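Local coordinates for protein scytovirin (Scytonema varium, PDB 2QSK) that acts as an antiviral, sugar-binding lectin that inhibits HIV-1 fusion and infection, with stronger activity against T-tropic than M-tropic strains, at residues Trp8-Ala11 and Pro17-Cys20; Thr41-Asp46 and Gly51-Trp56; Ser69-Lys72 and Arg78-Ser81. One frame throughout, in Å; residues are numbered along the deposited sequence.

Contact 1: Trp8-Ala11 and Pro17-Cys20; sequences WNEA and PNRC
Both oxygens of the E10 carboxylate are gripped, and OE1 carries the bond that spans this contact: ND2 of N18 reaches it at 2.8 Å, nearly straight at 171°. The amide donates within its own plane and meets OE1 on the anti side, somewhat out of the carboxylate plane; the two planes stand 80° apart, and the side chains also cross at about a right angle. OE2 is bound independently, by a salt bridge to NE of R30 and a hydrogen bond from the backbone N of D27, which should fix the rotation of the carboxylate and help keep this buried group ionised. With CG beside the backbone N (chi1 -64°), the extended E10 chain carries its carboxylate to the amide of N18. Both segments lie in loops before strand 31-32 of a small cystine-rich lectin with little regular secondary structure, where C20 is bonded to C32. A second bond runs between backbones, from N18 N to E10 O at 3.0 Å, and P17 CA adds a CH...O contact to the same E10 O at 3.5 Å. N9 OD1 accepts from A11 N in an Asx turn. ND2 of N18 also donates to a bound glycerol, probably from the crystallisation liquor.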
ATOM      1  N   TRP A   8      -0.913   2.519   2.437  1.00  8.84           N
ATOM      2  CA  TRP A   8      -0.681   2.407   3.873  1.00  8.80           C
ATOM      3  C   TRP A   8      -1.563   1.296   4.427  1.00  8.93           C
ATOM      4  O   TRP A   8      -2.745   1.222   4.097  1.00 11.57           O
ATOM      5  CB  TRP A   8      -0.991   3.744   4.559  1.00  9.55           C
ATOM      6  CG  TRP A   8      -0.694   3.724   6.017  1.00  9.02           C
ATOM      7  CD1 TRP A   8      -1.576   3.462   7.027  1.00  9.38           C
ATOM      8  CD2 TRP A   8       0.572   3.949   6.645  1.00 10.25           C
ATOM      9  NE1 TRP A   8      -0.950   3.517   8.232  1.00 10.14           N
ATOM     10  CE2 TRP A   8       0.369   3.805   8.035  1.00 10.86           C
ATOM     11  CE3 TRP A   8       1.857   4.240   6.176  1.00 13.76           C
ATOM     12  CZ2 TRP A   8       1.403   3.954   8.961  1.00 14.50           C
ATOM     13  CZ3 TRP A   8       2.881   4.389   7.101  1.00 15.56           C
ATOM     14  CH2 TRP A   8       2.646   4.242   8.478  1.00 15.88           C
ATOM     15  N   ASN A   9      -0.984   0.442   5.262  1.00  9.51           N
ATOM     16  CA  ASN A   9      -1.718  -0.623   5.931  1.00  9.91           C
ATOM     17  C   ASN A   9      -2.261  -0.132   7.266  1.00  8.80           C
ATOM     18  O   ASN A   9      -1.529  -0.022   8.242  1.00 11.00           O
ATOM     19  CB  ASN A   9      -0.812  -1.832   6.136  1.00 12.15           C
ATOM     20  CG  ASN A   9      -1.541  -2.999   6.772  1.00 12.82           C
ATOM     21  OD1 ASN A   9      -2.730  -2.928   7.079  1.00 13.57           O
ATOM     22  ND2 ASN A   9      -0.815  -4.098   6.990  1.00 16.88           N
ATOM     23  N   GLU A  10      -3.558   0.174   7.305  1.00  8.36           N
ATOM     24  CA  GLU A  10      -4.180   0.722   8.502  1.00  7.98           C
ATOM     25  C   GLU A  10      -4.315  -0.293   9.648  1.00  8.47           C
ATOM     26  O   GLU A  10      -4.635   0.097  10.770  1.00  8.87           O
ATOM     27  CB  GLU A  10      -5.564   1.261   8.175  1.00  8.20           C
ATOM     28  CG  GLU A  10      -5.562   2.440   7.203  1.00  7.56           C
ATOM     29  CD  GLU A  10      -6.950   2.950   6.847  1.00  7.86           C
ATOM     30  OE1 GLU A  10      -7.927   2.602   7.576  1.00  9.75           O
ATOM     31  OE2 GLU A  10      -7.075   3.701   5.842  1.00  8.14           O
ATOM     32  N   ALA A  11      -4.124  -1.584   9.370  1.00  9.76           N
ATOM     33  CA  ALA A  11      -4.365  -2.607  10.394  1.00 10.65           C
ATOM     34  C   ALA A  11      -3.466  -2.421  11.592  1.00 10.99           C
ATOM     35  O   ALA A  11      -3.857  -2.789  12.710  1.00 12.28           O
ATOM     36  CB  ALA A  11      -4.184  -3.991   9.818  1.00 13.48           C
ATOM     37  N   PRO A  17      -6.666  -0.899  14.675  1.00  8.36           N
ATOM     38  CA  PRO A  17      -6.907  -0.852  13.240  1.00  8.52           C
ATOM     39  C   PRO A  17      -7.732   0.388  12.862  1.00  7.70           C
ATOM     40  O   PRO A  17      -8.727   0.717  13.506  1.00  8.33           O
ATOM     41  CB  PRO A  17      -7.679  -2.149  12.975  1.00 10.22           C
ATOM     42  CG  PRO A  17      -7.235  -3.087  14.067  1.00 10.67           C
ATOM     43  CD  PRO A  17      -7.092  -2.190  15.270  1.00  9.57           C
ATOM     44  N   ASN A  18      -7.297   1.062  11.801  1.00  7.69           N
ATOM     45  CA  ASN A  18      -8.047   2.169  11.227  1.00  7.63           C
ATOM     46  C   ASN A  18      -8.081   3.403  12.116  1.00  8.34           C
ATOM     47  O   ASN A  18      -8.826   4.342  11.812  1.00 11.54           O
ATOM     48  CB  ASN A  18      -9.485   1.758  10.846  1.00  9.77           C
ATOM     49  CG  ASN A  18      -9.544   0.443  10.140  1.00 10.58           C
ATOM     50  OD1 ASN A  18     -10.065  -0.540  10.678  1.00 13.84           O
ATOM     51  ND2 ASN A  18      -8.962   0.387   8.939  1.00 11.29           N
ATOM     52  N   ARG A  19      -7.264   3.458  13.173  1.00  7.95           N
ATOM     53  CA  ARG A  19      -7.192   4.646  14.009  1.00  7.91           C
ATOM     54  C   ARG A  19      -6.098   5.571  13.508  1.00  8.13           C
ATOM     55  O   ARG A  19      -5.102   5.131  12.938  1.00  9.67           O
ATOM     56  CB  ARG A  19      -6.929   4.272  15.477  1.00  8.51           C
ATOM     57  CG  ARG A  19      -7.952   3.308  16.056  1.00  8.81           C
ATOM     58  CD  ARG A  19      -9.382   3.707  15.825  1.00  8.82           C
ATOM     59  NE  ARG A  19      -9.745   4.995  16.416  1.00  9.48           N
ATOM     60  CZ  ARG A  19     -10.310   5.155  17.606  1.00  9.59           C
ATOM     61  NH1 ARG A  19     -10.444   4.129  18.442  1.00 10.49           N
ATOM     62  NH2 ARG A  19     -10.693   6.368  17.993  1.00 10.78           N
ATOM     63  N   CYS A  20      -6.250   6.864  13.769  1.00  8.70           N
ATOM     64  CA  CYS A  20      -5.304   7.832  13.230  0.75  8.36           C
ATOM     65  C   CYS A  20      -5.288   9.120  14.021  1.00  8.82           C
ATOM     66  O   CYS A  20      -6.277   9.488  14.652  1.00  9.90           O
ATOM     67  CB  CYS A  20      -5.655   8.135  11.766  0.75  8.92           C
ATOM     68  SG  CYS A  20      -7.345   8.797  11.571  0.75 10.03           S
TER

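Contact 2: Thr41-Asp46 and Gly51-Trp56; sequences TSRKPD and GPTYCW
R43 and T53 face each other across two irregular loops whose CA atoms come no closer than 7.6 Å; a type I turn from G51 to Y54, closed by the bond from Y54 N to G51 O, holds T53, and C55 follows just after it. No direct hydrogen bond joins the two sides, and the contact rests on the R43 side chain. Its CG lies between the backbone N and carbonyl carbon (chi1 60°), and a bend at chi3 (63°) carries the guanidinium past T53, the R43 and T53 side chains running alongside one another in opposite senses. CD of R43 packs 4.1 Å from CB of T53. R43 NE sits 3.3 Å from T53 O, but the angle is too poor for a bond, and this N-H is instead spent on the carbonyl of P4. Beyond it, C55 SG lies over one face of the guanidinium, offset toward the rim, 3.4 Å from R43 NH2. That sulfur belongs to the C7-C55 disulfide, which ties the N-terminal part of the chain to this later loop. At the guanidinium's edge, R43 NH1 forms a salt bridge with OD1 of D46 at 3.0 Å, approaching from above the carboxylate plane, and a further one with D27. The peptide bond before P45 is cis; a water bridges P45 O and T53 OG1, at 2.9 Å from each. The D46 and D27 carboxylates at R43 NH1 probably offset the charge of the buried guanidinium and fix its orientation, while the disulfide sulfur contributes packing over a face of that cation.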
ATOM      1  N   THR A  41     -12.872   6.603   0.883  1.00 10.78           N
ATOM      2  CA  THR A  41     -12.568   5.464   0.022  1.00 10.79           C
ATOM      3  C   THR A  41     -11.103   5.554  -0.386  1.00  9.31           C
ATOM      4  O   THR A  41     -10.651   6.571  -0.898  1.00 10.57           O
ATOM      5  CB  THR A  41     -13.475   5.444  -1.222  1.00 13.18           C
ATOM      6  OG1 THR A  41     -14.826   5.308  -0.783  1.00 18.19           O
ATOM      7  CG2 THR A  41     -13.105   4.297  -2.157  1.00 15.03           C
ATOM      8  N   SER A  42     -10.345   4.493  -0.169  1.00  8.77           N
ATOM      9  CA  SER A  42      -8.923   4.539  -0.491  1.00  8.58           C
ATOM     10  C   SER A  42      -8.686   4.731  -1.989  1.00  8.08           C
ATOM     11  O   SER A  42      -7.867   5.569  -2.386  1.00  8.63           O
ATOM     12  CB  SER A  42      -8.227   3.273  -0.016  1.00  9.08           C
ATOM     13  OG  SER A  42      -8.828   2.128  -0.568  1.00 11.01           O
ATOM     14  N   ARG A  43      -9.385   3.940  -2.794  1.00  8.80           N
ATOM     15  CA  ARG A  43      -9.192   3.920  -4.252  1.00  9.57           C
ATOM     16  C   ARG A  43     -10.297   3.055  -4.828  1.00 10.65           C
ATOM     17  O   ARG A  43     -10.875   2.234  -4.126  1.00 11.53           O
ATOM     18  CB  ARG A  43      -7.810   3.347  -4.649  1.00  9.08           C
ATOM     19  CG  ARG A  43      -7.601   1.927  -4.171  1.00  9.21           C
ATOM     20  CD  ARG A  43      -6.171   1.451  -4.395  1.00  9.10           C
ATOM     21  NE  ARG A  43      -5.197   2.227  -3.642  1.00  8.47           N
ATOM     22  CZ  ARG A  43      -4.959   2.081  -2.337  1.00  8.28           C
ATOM     23  NH1 ARG A  43      -5.585   1.144  -1.624  1.00  8.97           N
ATOM     24  NH2 ARG A  43      -4.112   2.906  -1.723  1.00  8.36           N
ATOM     25  N   LYS A  44     -10.533   3.212  -6.130  1.00 12.18           N
ATOM     26  CA  LYS A  44     -11.509   2.405  -6.866  0.50 14.67           C
ATOM     27  C   LYS A  44     -10.897   2.031  -8.214  1.00 15.06           C
ATOM     28  O   LYS A  44     -10.543   2.925  -8.975  1.00 18.22           O
ATOM     29  CB  LYS A  44     -12.808   3.192  -7.103  0.50 18.62           C
ATOM     30  CG  LYS A  44     -13.199   4.171  -6.002  0.50 21.03           C
ATOM     31  CD  LYS A  44     -14.533   4.855  -6.298  0.50 21.74           C
ATOM     32  CE  LYS A  44     -14.958   5.782  -5.169  0.50 22.39           C
ATOM     33  NZ  LYS A  44     -13.887   6.748  -4.781  0.50 25.02           N
ATOM     34  N   PRO A  45     -10.730   0.718  -8.502  1.00 15.18           N
ATOM     35  CA  PRO A  45     -10.972  -0.455  -7.664  1.00 16.19           C
ATOM     36  C   PRO A  45      -9.899  -0.593  -6.579  1.00 14.26           C
ATOM     37  O   PRO A  45      -8.794  -0.037  -6.700  1.00 13.64           O
ATOM     38  CB  PRO A  45     -10.872  -1.615  -8.653  1.00 18.30           C
ATOM     39  CG  PRO A  45      -9.910  -1.146  -9.640  1.00 19.47           C
ATOM     40  CD  PRO A  45     -10.195   0.318  -9.814  1.00 17.59           C
ATOM     41  N   ASP A  46     -10.246  -1.328  -5.527  1.00 15.91           N
ATOM     42  CA  ASP A  46      -9.308  -1.721  -4.474  1.00 14.35           C
ATOM     43  C   ASP A  46      -9.402  -3.236  -4.294  1.00 16.34           C
ATOM     44  O   ASP A  46     -10.483  -3.746  -4.019  1.00 19.45           O
ATOM     45  CB  ASP A  46      -9.668  -1.038  -3.158  1.00 14.74           C
ATOM     46  CG  ASP A  46      -8.581  -1.186  -2.100  1.00 14.77           C
ATOM     47  OD1 ASP A  46      -7.386  -1.080  -2.441  1.00 13.79           O
ATOM     48  OD2 ASP A  46      -8.919  -1.392  -0.913  1.00 21.39           O
ATOM     49  N   GLY A  51       0.391  -1.270 -11.075  1.00 11.22           N
ATOM     50  CA  GLY A  51       0.688   0.124 -11.307  1.00 11.00           C
ATOM     51  C   GLY A  51       0.698   0.859  -9.975  1.00  9.53           C
ATOM     52  O   GLY A  51       0.701   0.227  -8.908  1.00  9.11           O
ATOM     53  N   PRO A  52       0.764   2.192 -10.030  1.00 10.15           N
ATOM     54  CA  PRO A  52       0.941   2.981  -8.824  1.00  9.77           C
ATOM     55  C   PRO A  52      -0.150   2.896  -7.758  1.00  8.91           C
ATOM     56  O   PRO A  52       0.102   3.346  -6.635  1.00  9.72           O
ATOM     57  CB  PRO A  52       1.106   4.407  -9.359  1.00 12.26           C
ATOM     58  CG  PRO A  52       1.564   4.237 -10.790  1.00 16.05           C
ATOM     59  CD  PRO A  52       0.827   3.024 -11.248  1.00 12.22           C
ATOM     60  N   THR A  53      -1.327   2.345  -8.079  1.00  8.50           N
ATOM     61  CA  THR A  53      -2.357   2.157  -7.056  1.00  8.87           C
ATOM     62  C   THR A  53      -2.397   0.754  -6.485  1.00  8.98           C
ATOM     63  O   THR A  53      -3.247   0.497  -5.628  1.00 10.75           O
ATOM     64  CB  THR A  53      -3.774   2.576  -7.531  1.00  9.47           C
ATOM     65  OG1 THR A  53      -4.307   1.597  -8.424  1.00 11.94           O
ATOM     66  CG2 THR A  53      -3.766   3.954  -8.169  1.00 10.72           C
ATOM     67  N   TYR A  54      -1.481  -0.137  -6.907  1.00  8.47           N
ATOM     68  CA  TYR A  54      -1.424  -1.489  -6.408  1.00  8.49           C
ATOM     69  C   TYR A  54      -0.592  -1.514  -5.121  1.00  8.49           C
ATOM     70  O   TYR A  54       0.580  -1.142  -5.135  1.00  8.82           O
ATOM     71  CB  TYR A  54      -0.782  -2.404  -7.439  1.00  9.76           C
ATOM     72  CG  TYR A  54      -0.802  -3.862  -7.056  1.00  9.58           C
ATOM     73  CD1 TYR A  54      -1.976  -4.586  -7.105  1.00 13.45           C
ATOM     74  CD2 TYR A  54       0.366  -4.537  -6.650  1.00  9.46           C
ATOM     75  CE1 TYR A  54      -2.010  -5.934  -6.775  1.00 14.63           C
ATOM     76  CE2 TYR A  54       0.347  -5.882  -6.329  1.00  9.99           C
ATOM     77  CZ  TYR A  54      -0.853  -6.574  -6.380  1.00 12.53           C
ATOM     78  OH  TYR A  54      -0.927  -7.900  -6.047  1.00 15.22           O
ATOM     79  N   CYS A  55      -1.209  -1.936  -4.015  1.00  9.01           N
ATOM     80  CA  CYS A  55      -0.537  -1.960  -2.705  1.00  9.32           C
ATOM     81  C   CYS A  55      -0.202  -3.395  -2.314  1.00 10.19           C
ATOM     82  O   CYS A  55      -1.086  -4.245  -2.238  1.00 12.68           O
ATOM     83  CB  CYS A  55      -1.403  -1.350  -1.632  1.00 11.38           C
ATOM     84  SG  CYS A  55      -1.976   0.324  -1.931  1.00 13.46           S
ATOM     85  N   TRP A  56       1.077  -3.656  -2.052  1.00  9.55           N
ATOM     86  CA  TRP A  56       1.501  -4.999  -1.653  1.00 10.05           C
ATOM     87  C   TRP A  56       2.702  -4.894  -0.723  1.00 10.06           C
ATOM     88  O   TRP A  56       3.661  -4.197  -1.041  1.00 12.93           O
ATOM     89  CB  TRP A  56       1.868  -5.830  -2.884  1.00 11.04           C
ATOM     90  CG  TRP A  56       2.162  -7.238  -2.546  1.00 11.22           C
ATOM     91  CD1 TRP A  56       3.383  -7.772  -2.289  1.00 11.41           C
ATOM     92  CD2 TRP A  56       1.224  -8.297  -2.409  1.00 13.10           C
ATOM     93  NE1 TRP A  56       3.275  -9.104  -2.006  1.00 12.91           N
ATOM     94  CE2 TRP A  56       1.959  -9.455  -2.073  1.00 13.37           C
ATOM     95  CE3 TRP A  56      -0.165  -8.389  -2.540  1.00 16.20           C
ATOM     96  CZ2 TRP A  56       1.356 -10.686  -1.861  1.00 16.50           C
ATOM     97  CZ3 TRP A  56      -0.758  -9.619  -2.337  1.00 17.53           C
ATOM     98  CH2 TRP A  56       0.000 -10.749  -2.004  1.00 17.32           C
TER
HETATM   99  O   HOH W   1      -7.148   1.820  -8.174  1.00 15.21           O

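Contact 3: Ser69-Lys72 and Arg78-Ser81; sequences SNSK and RTCS
From its CB, S71 leans against the strand residue T79, lying 3.9 Å from T79 CA. With OG beside the backbone N (chi1 -64°), the hydroxyl turns into the opposite backbone: S71 OG comes 3.4 Å from T79 CB and accepts a hydrogen bond from C80 N at 3.0 Å, moderately bent at 153°. S71 OG thus satisfies the N-H of C80 in strand 79-80, which pairs with strand 86-87 through backbone bonds between T79 and Q87. This is one of two short antiparallel pairs of strands in a cystine-rich fold that otherwise consists largely of loops. C80 is bonded to C68, just before S69, tying the strand to this loop. C80 CB points across to the first segment and packs 3.9 Å from the carbonyl carbon of N70. The segments run roughly antiparallel here. S71 O and R78 O approach to 3.9 Å, and one ammonium group serves both, since NZ of K50 donates to each carbonyl and so stitches the two segments together from outside. N70 OD1 accepts a weak bond from K72 N, beside the start of a short 3-10 turn. The guanidinium of R78 leads away from the contact to a salt bridge with E58.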
ATOM      1  N   SER A  69       7.812 -14.891  -7.376  1.00 11.32           N
ATOM      2  CA  SER A  69       7.680 -15.703  -8.570  0.80 12.40           C
ATOM      3  C   SER A  69       6.722 -15.069  -9.581  1.00 12.88           C
ATOM      4  O   SER A  69       6.666 -15.533 -10.722  1.00 16.36           O
ATOM      5  CB  SER A  69       7.282 -17.154  -8.233  0.80 15.94           C
ATOM      6  OG  SER A  69       6.140 -17.201  -7.398  0.80 17.68           O
ATOM      7  N   ASN A  70       5.974 -14.030  -9.191  1.00 12.56           N
ATOM      8  CA  ASN A  70       5.141 -13.303 -10.139  1.00 13.70           C
ATOM      9  C   ASN A  70       5.045 -11.852  -9.706  1.00 11.59           C
ATOM     10  O   ASN A  70       5.310 -11.503  -8.557  1.00 11.89           O
ATOM     11  CB  ASN A  70       3.758 -13.961 -10.270  1.00 15.97           C
ATOM     12  CG  ASN A  70       2.930 -13.846  -9.009  1.00 16.39           C
ATOM     13  OD1 ASN A  70       2.496 -12.749  -8.656  1.00 17.12           O
ATOM     14  ND2 ASN A  70       2.698 -14.963  -8.321  1.00 20.87           N
ATOM     15  N   SER A  71       4.662 -10.997 -10.643  1.00 11.99           N
ATOM     16  CA  SER A  71       4.689  -9.566 -10.392  1.00 11.97           C
ATOM     17  C   SER A  71       3.571  -9.078  -9.451  1.00 11.58           C
ATOM     18  O   SER A  71       3.656  -7.963  -8.926  1.00 11.74           O
ATOM     19  CB  SER A  71       4.709  -8.800 -11.719  1.00 11.92           C
ATOM     20  OG  SER A  71       5.918  -9.074 -12.439  1.00 13.01           O
ATOM     21  N   LYS A  72       2.555  -9.899  -9.204  1.00 12.26           N
ATOM     22  CA  LYS A  72       1.539  -9.545  -8.218  1.00 12.67           C
ATOM     23  C   LYS A  72       2.023  -9.685  -6.773  1.00 11.74           C
ATOM     24  O   LYS A  72       1.354  -9.247  -5.845  1.00 13.03           O
ATOM     25  CB  LYS A  72       0.222 -10.273  -8.482  1.00 16.59           C
ATOM     26  CG  LYS A  72      -0.484  -9.646  -9.696  1.00 20.47           C
ATOM     27  CD  LYS A  72      -1.901 -10.112  -9.920  1.00 22.54           C
ATOM     28  CE  LYS A  72      -2.503  -9.406 -11.150  1.00 25.90           C
ATOM     29  NZ  LYS A  72      -3.643 -10.138 -11.762  1.00 28.57           N
ATOM     30  N   ARG A  78       6.197  -2.330  -9.501  1.00  7.62           N
ATOM     31  CA  ARG A  78       7.353  -3.238  -9.537  1.00  7.31           C
ATOM     32  C   ARG A  78       6.978  -4.553 -10.188  1.00  7.88           C
ATOM     33  O   ARG A  78       5.820  -5.007 -10.171  1.00  8.83           O
ATOM     34  CB  ARG A  78       7.894  -3.428  -8.113  1.00  7.42           C
ATOM     35  CG  ARG A  78       8.598  -2.190  -7.630  1.00  8.06           C
ATOM     36  CD  ARG A  78       8.820  -2.116  -6.141  1.00  7.79           C
ATOM     37  NE  ARG A  78       9.518  -3.226  -5.495  1.00  8.25           N
ATOM     38  CZ  ARG A  78      10.827  -3.267  -5.255  1.00  8.08           C
ATOM     39  NH1 ARG A  78      11.686  -2.456  -5.847  1.00  8.89           N
ATOM     40  NH2 ARG A  78      11.285  -4.181  -4.422  1.00  8.78           N
ATOM     41  N   THR A  79       7.990  -5.205 -10.744  1.00  7.44           N
ATOM     42  CA  THR A  79       7.798  -6.478 -11.434  1.00  8.22           C
ATOM     43  C   THR A  79       8.854  -7.475 -10.954  1.00  7.66           C
ATOM     44  O   THR A  79       9.809  -7.134 -10.262  1.00  8.63           O
ATOM     45  CB  THR A  79       7.887  -6.322 -12.964  1.00  9.45           C
ATOM     46  OG1 THR A  79       9.203  -5.856 -13.272  1.00 10.00           O
ATOM     47  CG2 THR A  79       6.859  -5.347 -13.490  1.00 10.83           C
ATOM     48  N   CYS A  80       8.657  -8.729 -11.327  1.00  9.13           N
ATOM     49  CA  CYS A  80       9.534  -9.790 -10.849  0.75  9.55           C
ATOM     50  C   CYS A  80      10.694 -10.010 -11.820  1.00  9.68           C
ATOM     51  O   CYS A  80      10.509 -10.294 -12.994  1.00 12.60           O
ATOM     52  CB  CYS A  80       8.723 -11.057 -10.601  0.75 13.12           C
ATOM     53  SG  CYS A  80       9.548 -12.256  -9.567  0.75 12.26           S
ATOM     54  N   SER A  81      11.924  -9.851 -11.312  1.00  8.74           N
ATOM     55  CA  SER A  81      13.128 -10.077 -12.100  1.00  9.27           C
ATOM     56  C   SER A  81      13.295 -11.556 -12.440  1.00  9.64           C
ATOM     57  O   SER A  81      12.728 -12.433 -11.780  1.00  9.58           O
ATOM     58  CB  SER A  81      14.369  -9.616 -11.326  1.00  9.19           C
ATOM     59  OG  SER A  81      14.699 -10.566 -10.325  1.00  9.06           O
TER

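The three contacts follow one another along a single chain. Contact 1 and contact 2 have centres 15 Å apart and do not touch, their nearest atoms being about 5 Å apart, but D27 bonds to residues of both. Contacts 2 and 3, with centres 17 Å apart, meet directly, Y54 OH lying 2.7 Å from K72 O in a probable hydrogen bond. Contact 3 lies across the chain's centre from contact 1, about 26 Å between centres. The tryptophan environments recur, W8 N bonding D27 and W56 N bonding D75, consistent with an internally repeated fold. Glycerol lies near contacts 1 and 2; it is probably incidental, though it may mark a pocket.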